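Local coordinates for protein aminotransferase TlmJ (Streptoalloteichus hindustanus, PDB 5UID) that is a pyridoxal-phosphate-dependent aminotransferase of the DegT/DnrJ/EryC1 family, probably transferring amino groups in natural product biosynthesis, at residues 13-26 against 249-261. Sequence-based numbering, arbitrary orientation.
With PLP (pyridoxal-5'-phosphate), chain J; SO4 (sulfate ion), chain I.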
loop_
_atom_site.group_PDB
_atom_site.type_symbol
_atom_site.label_atom_id
_atom_site.label_comp_id
_atom_site.label_asym_id
_atom_site.label_seq_id
_atom_site.Cartn_x
_atom_site.Cartn_y
_atom_site.Cartn_z
ATOM N N THR A 13 18.367 -8.009 5.732
ATOM C CA THR A 13 18.956 -8.254 7.050
ATOM C C THR A 13 18.314 -7.297 8.049
ATOM O O THR A 13 18.696 -6.126 8.133
ATOM C CB THR A 13 20.477 -8.093 7.036
ATOM O OG1 THR A 13 20.832 -6.814 6.490
ATOM C CG2 THR A 13 21.128 -9.197 6.214
ATOM N N LEU A 14 17.334 -7.795 8.796
ATOM C CA LEU A 14 16.696 -7.050 9.872
ATOM C C LEU A 14 16.812 -7.859 11.156
ATOM O O LEU A 14 16.555 -9.067 11.157
ATOM C CB LEU A 14 15.226 -6.754 9.553
ATOM C CG LEU A 14 14.930 -5.617 8.561
ATOM C CD1 LEU A 14 15.293 -5.982 7.126
ATOM C CD2 LEU A 14 13.470 -5.196 8.648
ATOM N N GLY A 15 17.206 -7.195 12.241
ATOM C CA GLY A 15 17.467 -7.891 13.485
ATOM C C GLY A 15 17.050 -7.140 14.735
ATOM O O GLY A 15 15.975 -6.533 14.775
ATOM N N GLU A 16 17.907 -7.171 15.762
ATOM C CA GLU A 16 17.532 -6.638 17.069
ATOM C C GLU A 16 17.315 -5.129 17.027
ATOM O O GLU A 16 16.391 -4.616 17.672
ATOM C CB GLU A 16 18.595 -6.994 18.108
ATOM C CG GLU A 16 18.641 -8.471 18.470
ATOM C CD GLU A 16 17.404 -8.938 19.220
ATOM O OE1 GLU A 16 16.655 -8.085 19.744
ATOM O OE2 GLU A 16 17.182 -10.165 19.286
ATOM N N ALA A 17 18.153 -4.400 16.287
ATOM C CA ALA A 17 18.005 -2.949 16.233
ATOM C C ALA A 17 16.688 -2.553 15.576
ATOM O O ALA A 17 16.017 -1.618 16.028
ATOM C CB ALA A 17 19.188 -2.322 15.497
ATOM N N GLU A 18 16.298 -3.260 14.511
ATOM C CA GLU A 18 15.005 -2.997 13.887
ATOM C C GLU A 18 13.856 -3.421 14.796
ATOM O O GLU A 18 12.808 -2.764 14.830
ATOM C CB GLU A 18 14.914 -3.712 12.537
ATOM C CG GLU A 18 15.806 -3.133 11.439
ATOM C CD GLU A 18 17.262 -3.571 11.543
ATOM O OE1 GLU A 18 17.592 -4.371 12.443
ATOM O OE2 GLU A 18 18.078 -3.111 10.715
ATOM N N LEU A 19 14.035 -4.516 15.541
ATOM C CA LEU A 19 13.002 -4.953 16.476
ATOM C C LEU A 19 12.802 -3.937 17.591
ATOM O O LEU A 19 11.665 -3.660 17.989
ATOM C CB LEU A 19 13.362 -6.316 17.066
ATOM C CG LEU A 19 13.103 -7.551 16.207
ATOM C CD1 LEU A 19 13.772 -8.767 16.829
ATOM C CD2 LEU A 19 11.604 -7.782 16.035
ATOM N N ALA A 20 13.896 -3.375 18.109
ATOM C CA ALA A 20 13.785 -2.392 19.182
ATOM C C ALA A 20 13.022 -1.159 18.717
ATOM O O ALA A 20 12.260 -0.566 19.489
ATOM C CB ALA A 20 15.175 -2.009 19.692
ATOM N N ALA A 21 13.212 -0.759 17.457
ATOM C CA ALA A 21 12.437 0.352 16.913
ATOM C C ALA A 21 10.954 0.006 16.862
ATOM O O ALA A 21 10.105 0.808 17.265
ATOM C CB ALA A 21 12.955 0.728 15.522
ATOM N N VAL A 22 10.627 -1.194 16.377
ATOM C CA VAL A 22 9.234 -1.632 16.341
ATOM C C VAL A 22 8.656 -1.684 17.748
ATOM O O VAL A 22 7.499 -1.306 17.976
ATOM C CB VAL A 22 9.119 -2.994 15.632
ATOM C CG1 VAL A 22 7.702 -3.528 15.733
ATOM C CG2 VAL A 22 9.542 -2.877 14.173
ATOM N N ARG A 23 9.455 -2.146 18.715
ATOM C CA ARG A 23 8.985 -2.269 20.091
ATOM C C ARG A 23 8.524 -0.925 20.643
ATOM O O ARG A 23 7.434 -0.818 21.216
ATOM C CB ARG A 23 10.089 -2.859 20.971
ATOM C CG ARG A 23 9.648 -3.148 22.402
ATOM C CD ARG A 23 10.809 -3.603 23.280
ATOM N NE ARG A 23 11.465 -4.802 22.766
ATOM C CZ ARG A 23 12.719 -4.840 22.325
ATOM N NH1 ARG A 23 13.462 -3.741 22.342
ATOM N NH2 ARG A 23 13.234 -5.979 21.874
ATOM N N GLU A 24 9.340 0.122 20.476
ATOM C CA GLU A 24 8.972 1.413 21.049
ATOM C C GLU A 24 7.840 2.076 20.273
ATOM O O GLU A 24 7.071 2.852 20.851
ATOM C CB GLU A 24 10.196 2.331 21.132
ATOM C CG GLU A 24 10.801 2.750 19.807
ATOM C CD GLU A 24 12.062 3.581 19.990
ATOM O OE1 GLU A 24 12.881 3.238 20.869
ATOM O OE2 GLU A 24 12.227 4.584 19.264
ATOM N N VAL A 25 7.708 1.782 18.978
ATOM C CA VAL A 25 6.535 2.241 18.241
ATOM C C VAL A 25 5.276 1.563 18.773
ATOM O O VAL A 25 4.243 2.214 18.971
ATOM C CB VAL A 25 6.715 2.002 16.730
ATOM C CG1 VAL A 25 5.443 2.357 15.981
ATOM C CG2 VAL A 25 7.873 2.824 16.203
ATOM N N PHE A 26 5.341 0.250 19.014
ATOM C CA PHE A 26 4.203 -0.454 19.605
ATOM C C PHE A 26 3.829 0.141 20.956
ATOM O O PHE A 26 2.643 0.334 21.253
ATOM C CB PHE A 26 4.516 -1.945 19.761
ATOM C CG PHE A 26 4.451 -2.728 18.477
ATOM C CD1 PHE A 26 4.135 -2.107 17.278
ATOM C CD2 PHE A 26 4.695 -4.089 18.475
ATOM C CE1 PHE A 26 4.076 -2.831 16.105
ATOM C CE2 PHE A 26 4.634 -4.820 17.305
ATOM C CZ PHE A 26 4.323 -4.190 16.118
ATOM N N ASP A 249 4.289 4.650 10.726
ATOM C CA ASP A 249 5.443 4.890 11.587
ATOM C C ASP A 249 6.167 3.609 11.975
ATOM O O ASP A 249 7.329 3.672 12.386
ATOM C CB ASP A 249 5.023 5.641 12.856
ATOM C CG ASP A 249 5.091 7.151 12.691
ATOM O OD1 ASP A 249 5.184 7.624 11.539
ATOM O OD2 ASP A 249 5.068 7.864 13.717
ATOM N N VAL A 250 5.512 2.453 11.873
ATOM C CA VAL A 250 6.216 1.201 12.122
ATOM C C VAL A 250 7.260 0.968 11.038
ATOM O O VAL A 250 8.437 0.716 11.326
ATOM C CB VAL A 250 5.222 0.030 12.217
ATOM C CG1 VAL A 250 5.921 -1.212 12.738
ATOM C CG2 VAL A 250 4.058 0.402 13.114
ATOM N N ALA A 251 6.848 1.075 9.774
ATOM C CA ALA A 251 7.790 0.930 8.672
ATOM C C ALA A 251 8.824 2.049 8.679
ATOM O O ALA A 251 10.005 1.812 8.401
ATOM C CB ALA A 251 7.037 0.903 7.342
ATOM N N ALA A 252 8.400 3.274 8.999
ATOM C CA ALA A 252 9.325 4.402 8.996
ATOM C C ALA A 252 10.409 4.238 10.056
ATOM O O ALA A 252 11.575 4.569 9.814
ATOM C CB ALA A 252 8.562 5.710 9.205
ATOM N N SER A 253 10.045 3.731 11.238
ATOM C CA SER A 253 11.044 3.539 12.286
ATOM C C SER A 253 12.056 2.471 11.889
ATOM O O SER A 253 13.243 2.580 12.217
ATOM C CB SER A 253 10.368 3.175 13.606
ATOM O OG SER A 253 9.839 1.862 13.573
ATOM N N ILE A 254 11.603 1.431 11.188
ATOM C CA ILE A 254 12.534 0.464 10.616
ATOM C C ILE A 254 13.433 1.137 9.586
ATOM O O ILE A 254 14.634 0.850 9.505
ATOM C CB ILE A 254 11.759 -0.719 10.005
ATOM C CG1 ILE A 254 10.968 -1.452 11.089
ATOM C CG2 ILE A 254 12.703 -1.679 9.290
ATOM C CD1 ILE A 254 10.162 -2.617 10.560
ATOM N N GLY A 255 12.869 2.049 8.789
ATOM C CA GLY A 255 13.648 2.696 7.743
ATOM C C GLY A 255 14.815 3.504 8.278
ATOM O O GLY A 255 15.908 3.490 7.705
ATOM N N SER A 256 14.599 4.233 9.376
ATOM C CA SER A 256 15.687 5.005 9.963
ATOM C C SER A 256 16.815 4.095 10.431
ATOM O O SER A 256 17.995 4.449 10.318
ATOM C CB SER A 256 15.166 5.858 11.120
ATOM O OG SER A 256 14.385 6.938 10.644
ATOM N N VAL A 257 16.473 2.916 10.953
ATOM C CA VAL A 257 17.500 1.971 11.380
ATOM C C VAL A 257 18.232 1.404 10.170
ATOM O O VAL A 257 19.467 1.341 10.145
ATOM C CB VAL A 257 16.881 0.856 12.243
ATOM C CG1 VAL A 257 17.932 -0.185 12.597
ATOM C CG2 VAL A 257 16.257 1.438 13.505
ATOM N N GLN A 258 17.483 0.992 9.145
ATOM C CA GLN A 258 18.104 0.444 7.942
ATOM C C GLN A 258 18.966 1.486 7.239
ATOM O O GLN A 258 20.018 1.155 6.676
ATOM C CB GLN A 258 17.030 -0.088 6.992
ATOM C CG GLN A 258 16.337 -1.350 7.477
ATOM C CD GLN A 258 17.066 -2.613 7.064
ATOM O OE1 GLN A 258 17.241 -2.882 5.874
ATOM N NE2 GLN A 258 17.500 -3.396 8.046
ATOM N N LEU A 259 18.539 2.750 7.262
ATOM C CA LEU A 259 19.318 3.803 6.617
ATOM C C LEU A 259 20.676 3.980 7.290
ATOM O O LEU A 259 21.693 4.163 6.610
ATOM C CB LEU A 259 18.532 5.114 6.624
ATOM C CG LEU A 259 19.181 6.302 5.913
ATOM C CD1 LEU A 259 19.577 5.923 4.493
ATOM C CD2 LEU A 259 18.243 7.497 5.911
ATOM N N ARG A 260 20.716 3.921 8.624
ATOM C CA ARG A 260 21.994 4.029 9.323
ATOM C C ARG A 260 22.902 2.845 9.022
ATOM O O ARG A 260 24.131 2.987 9.038
ATOM C CB ARG A 260 21.770 4.150 10.831
ATOM C CG ARG A 260 21.286 5.515 11.280
ATOM C CD ARG A 260 21.220 5.605 12.798
ATOM N NE ARG A 260 20.100 4.849 13.353
ATOM C CZ ARG A 260 18.901 5.368 13.603
ATOM N NH1 ARG A 260 18.663 6.647 13.347
ATOM N NH2 ARG A 260 17.940 4.607 14.111
ATOM N N ARG A 261 22.321 1.676 8.748
ATOM C CA ARG A 261 23.083 0.484 8.403
ATOM C C ARG A 261 23.390 0.382 6.916
ATOM O O ARG A 261 24.199 -0.468 6.527
ATOM C CB ARG A 261 22.325 -0.775 8.844
ATOM C CG ARG A 261 22.039 -0.850 10.339
ATOM C CD ARG A 261 21.293 -2.130 10.691
ATOM N NE ARG A 261 22.099 -3.320 10.436
ATOM C CZ ARG A 261 21.635 -4.565 10.480
ATOM N NH1 ARG A 261 20.359 -4.791 10.766
ATOM N NH2 ARG A 261 22.445 -5.586 10.233
HETATM N N1 PLP J . 4.363 -3.087 10.059
HETATM C C2 PLP J . 5.599 -3.332 9.505
HETATM C C2A PLP J . 6.768 -3.650 10.384
HETATM C C3 PLP J . 5.770 -3.290 8.127
HETATM O O3 PLP J . 7.008 -3.537 7.599
HETATM C C4 PLP J . 4.705 -2.989 7.283
HETATM C C4A PLP J . 5.072 -2.355 5.968
HETATM O O4A PLP J . 4.696 -1.223 5.661
HETATM C C5 PLP J . 3.456 -2.739 7.856
HETATM C C6 PLP J . 3.299 -2.791 9.236
HETATM C C5A PLP J . 2.239 -2.420 7.013
HETATM O O4P PLP J . 2.161 -3.271 5.890
HETATM S S SO4 I . 21.116 -8.670 14.591
HETATM O O1 SO4 I . 20.760 -8.007 13.340
HETATM O O2 SO4 I . 21.813 -7.725 15.457
HETATM O O3 SO4 I . 21.991 -9.804 14.307
HETATM O O4 SO4 I . 19.911 -9.148 15.262
HETATM O O HOH W 1 17.939 -5.329 4.671
#
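E18 and its partners Q258 and R261 illustrate how one buried carboxylate can tie two helices and the start of one of them together. Its OE2 takes two bonds from the facing helix. NH1 of R261 arrives on the syn side, 2.8 Å from E18 OE2, as a salt bridge, while Q258 NE2 comes in from above the carboxylate plane at 2.7 Å from the same oxygen. The other oxygen, OE1, turns back to the N-cap residue, lying 2.9 Å from G15 N in a nearly straight bond (170°), the side-chain half of a capping box. A bend at chi2 (79°) folds the chain of E18 back so that its carboxylate can serve both. Q258 NE2 spends its second hydrogen on T13 O, 3.0 Å away, so the amide is held from two sides; Q258 OE1 is bonded to V190 N and, through a water, linked to T13 N. With the carboxylate gone, as in an alanine here, the R261 guanidinium would probably lose its countercharge across the contact, and Q258 NE2 and G15 N an acceptor each.

Apolar packing flanks this polar cluster and continues toward V25 and V250. The methyl CG1 of V257 lies against the E18 carboxylate, and its CG2 meets A21 CB. V22 CG2 touches I254 CD1 at 3.7 Å, and V25 lays CG1 against V250 CG2, with its CG2 3.4 Å from S253 OG. That hydroxyl is turned back onto its own helix, bonding V250 O.

The segments 16-26 and 249-261 run roughly antiparallel, at 148°, their axes 8.6 Å apart. The same methyls that face the first helix, V250 CG1 and I254 CD1, also reach the C2A methyl of PLP, V250 at 3.5 Å from CG1 to C2A. The N-terminal helix thus backs a wall of the cofactor pocket in this PLP-dependent aminotransferase.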